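Local coordinates for mutual gliding motility protein C (MglC) (Myxococcus xanthus DK 1622, PDB 7CT3) that is a Roadblock/LC7-domain component of the polarity control system, where it interacts with its paralog MglB and probably helps regulate gliding motility, at residues Lys78-Met83 and Gly100-Gly105. Residues are numbered along the deposited sequence; the frame is centred on the assembly and turned at random.
Sequences KVLTVM and GNFGKG
Phe102, in the first turn of helix 102-117, pushes its ring against strand 79-87 between the side chains of Leu80 and Val82. Its CB meets the methyl CD1 of Leu80 at 3.7 Å, and CG lies 3.8 Å from the same methyl. One atom further, CD1 of the ring has both CD1 and CB of Leu80 at 3.8 Å; the leucine slants across the base of the ring. At CE1 the neighbour changes: CG2 of Val82 comes to 3.5 Å from Phe102 CE1, at a slant to the ring. The carbonyl Thr81 O sits in the ring plane at the edge, 3.7 Å from Phe102 CE1, and CZ, the far end of the ring, lies 4.0 Å from the same Thr81 O. A chi1 of -171°, which sets CG opposite the backbone N, carries the ring from the first helical turn to the strand. That start is capped by Asn101, whose OD1 accepts from Lys104 N at 3.0 Å, the donor standing above the carbonyl plane. The contact is buried and, apart from Thr81 O, apolar. Thr81 points the other way, its OG1 bonded to Val74 O, and Thr81 O also accepts from Ser73 OG. Arg106 of the second subunit packs on both Leu80 and Phe102. In the Roadblock/LC7 fold, strand 79-87 lies between strand 90-97, backbone-bonded at Leu80 with Leu96 and Val82 with Leu94, and strand 71-75, joined at Met83 with Val72; helix 102-117 packs on one face through Leu80 and Val82, while helix 44-61 touches Val79, Thr81 and Met83 on the other.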
loop_
_atom_site.group_PDB
_atom_site.type_symbol
_atom_site.label_atom_id
_atom_site.label_comp_id
_atom_site.label_asym_id
_atom_site.label_seq_id
_atom_site.Cartn_x
_atom_site.Cartn_y
_atom_site.Cartn_z
ATOM N N LYS A 78 -8.420 -7.518 7.797
ATOM C CA LYS A 78 -9.766 -6.885 7.911
ATOM C C LYS A 78 -9.753 -5.409 7.487
ATOM O O LYS A 78 -10.846 -4.875 7.221
ATOM C CB LYS A 78 -10.288 -7.009 9.345
ATOM C CG LYS A 78 -10.499 -8.435 9.831
ATOM C CD LYS A 78 -11.137 -8.507 11.205
ATOM C CE LYS A 78 -11.194 -9.914 11.759
ATOM N NZ LYS A 78 -11.534 -9.918 13.201
ATOM N N VAL A 79 -8.593 -4.754 7.432
ATOM C CA VAL A 79 -8.523 -3.278 7.220
ATOM C C VAL A 79 -7.489 -2.970 6.144
ATOM O O VAL A 79 -6.380 -3.529 6.209
ATOM C CB VAL A 79 -8.188 -2.515 8.514
ATOM C CG1 VAL A 79 -8.111 -1.014 8.274
ATOM C CG2 VAL A 79 -9.177 -2.829 9.620
ATOM N N LEU A 80 -7.865 -2.095 5.212
ATOM C CA LEU A 80 -6.967 -1.529 4.179
ATOM C C LEU A 80 -6.786 -0.044 4.484
ATOM O O LEU A 80 -7.751 0.587 4.964
ATOM C CB LEU A 80 -7.581 -1.735 2.794
ATOM C CG LEU A 80 -8.170 -3.117 2.527
ATOM C CD1 LEU A 80 -8.794 -3.170 1.143
ATOM C CD2 LEU A 80 -7.120 -4.209 2.681
ATOM N N THR A 81 -5.594 0.488 4.234
ATOM C CA THR A 81 -5.300 1.930 4.397
ATOM C C THR A 81 -4.673 2.466 3.114
ATOM O O THR A 81 -4.036 1.684 2.374
ATOM C CB THR A 81 -4.431 2.219 5.626
ATOM O OG1 THR A 81 -3.136 1.659 5.414
ATOM C CG2 THR A 81 -5.046 1.685 6.903
ATOM N N VAL A 82 -4.900 3.751 2.871
ATOM C CA VAL A 82 -4.266 4.557 1.795
ATOM C C VAL A 82 -3.831 5.861 2.446
ATOM O O VAL A 82 -4.633 6.481 3.143
ATOM C CB VAL A 82 -5.236 4.843 0.634
ATOM C CG1 VAL A 82 -4.496 5.439 -0.551
ATOM C CG2 VAL A 82 -6.023 3.615 0.226
HETATM N N MSE A 83 -2.584 6.262 2.189
HETATM C CA MSE A 83 -2.029 7.466 2.780
HETATM C C MSE A 83 -1.341 8.299 1.705
HETATM O O MSE A 83 -0.689 7.746 0.821
HETATM C CB MSE A 83 -1.027 7.099 3.874
HETATM C CG MSE A 83 -1.643 6.400 5.051
HETATM SE SE MSE A 83 -0.239 5.770 6.233
HETATM C CE MSE A 83 0.262 4.041 5.456
ATOM N N GLY A 100 -14.519 -3.473 1.432
ATOM C CA GLY A 100 -14.820 -2.173 0.801
ATOM C C GLY A 100 -14.223 -2.063 -0.596
ATOM O O GLY A 100 -13.652 -3.055 -1.084
ATOM N N ASN A 101 -14.352 -0.888 -1.214
ATOM C CA ASN A 101 -13.868 -0.584 -2.585
ATOM C C ASN A 101 -12.501 0.104 -2.488
ATOM O O ASN A 101 -12.453 1.347 -2.436
ATOM C CB ASN A 101 -14.888 0.258 -3.354
ATOM C CG ASN A 101 -14.587 0.320 -4.836
ATOM O OD1 ASN A 101 -13.441 0.172 -5.248
ATOM N ND2 ASN A 101 -15.611 0.539 -5.642
ATOM N N PHE A 102 -11.423 -0.682 -2.485
ATOM C CA PHE A 102 -10.030 -0.190 -2.319
ATOM C C PHE A 102 -9.655 0.703 -3.508
ATOM O O PHE A 102 -9.038 1.758 -3.291
ATOM C CB PHE A 102 -9.071 -1.367 -2.127
ATOM C CG PHE A 102 -7.666 -0.982 -1.735
ATOM C CD1 PHE A 102 -7.427 -0.133 -0.666
ATOM C CD2 PHE A 102 -6.576 -1.494 -2.417
ATOM C CE1 PHE A 102 -6.131 0.203 -0.300
ATOM C CE2 PHE A 102 -5.283 -1.163 -2.048
ATOM C CZ PHE A 102 -5.061 -0.313 -0.990
ATOM N N GLY A 103 -10.026 0.301 -4.726
ATOM C CA GLY A 103 -9.781 1.085 -5.953
ATOM C C GLY A 103 -10.394 2.473 -5.865
ATOM O O GLY A 103 -9.709 3.455 -6.185
ATOM N N LYS A 104 -11.649 2.561 -5.434
ATOM C CA LYS A 104 -12.359 3.855 -5.274
ATOM C C LYS A 104 -11.663 4.657 -4.166
ATOM O O LYS A 104 -11.448 5.861 -4.360
ATOM C CB LYS A 104 -13.845 3.608 -4.997
ATOM C CG LYS A 104 -14.713 4.858 -4.941
ATOM C CD LYS A 104 -14.874 5.547 -6.277
ATOM C CE LYS A 104 -15.694 6.818 -6.200
ATOM N NZ LYS A 104 -17.022 6.582 -5.585
ATOM N N GLY A 105 -11.298 4.008 -3.056
ATOM C CA GLY A 105 -10.555 4.649 -1.954
ATOM C C GLY A 105 -9.315 5.368 -2.462
ATOM O O GLY A 105 -9.136 6.557 -2.146
#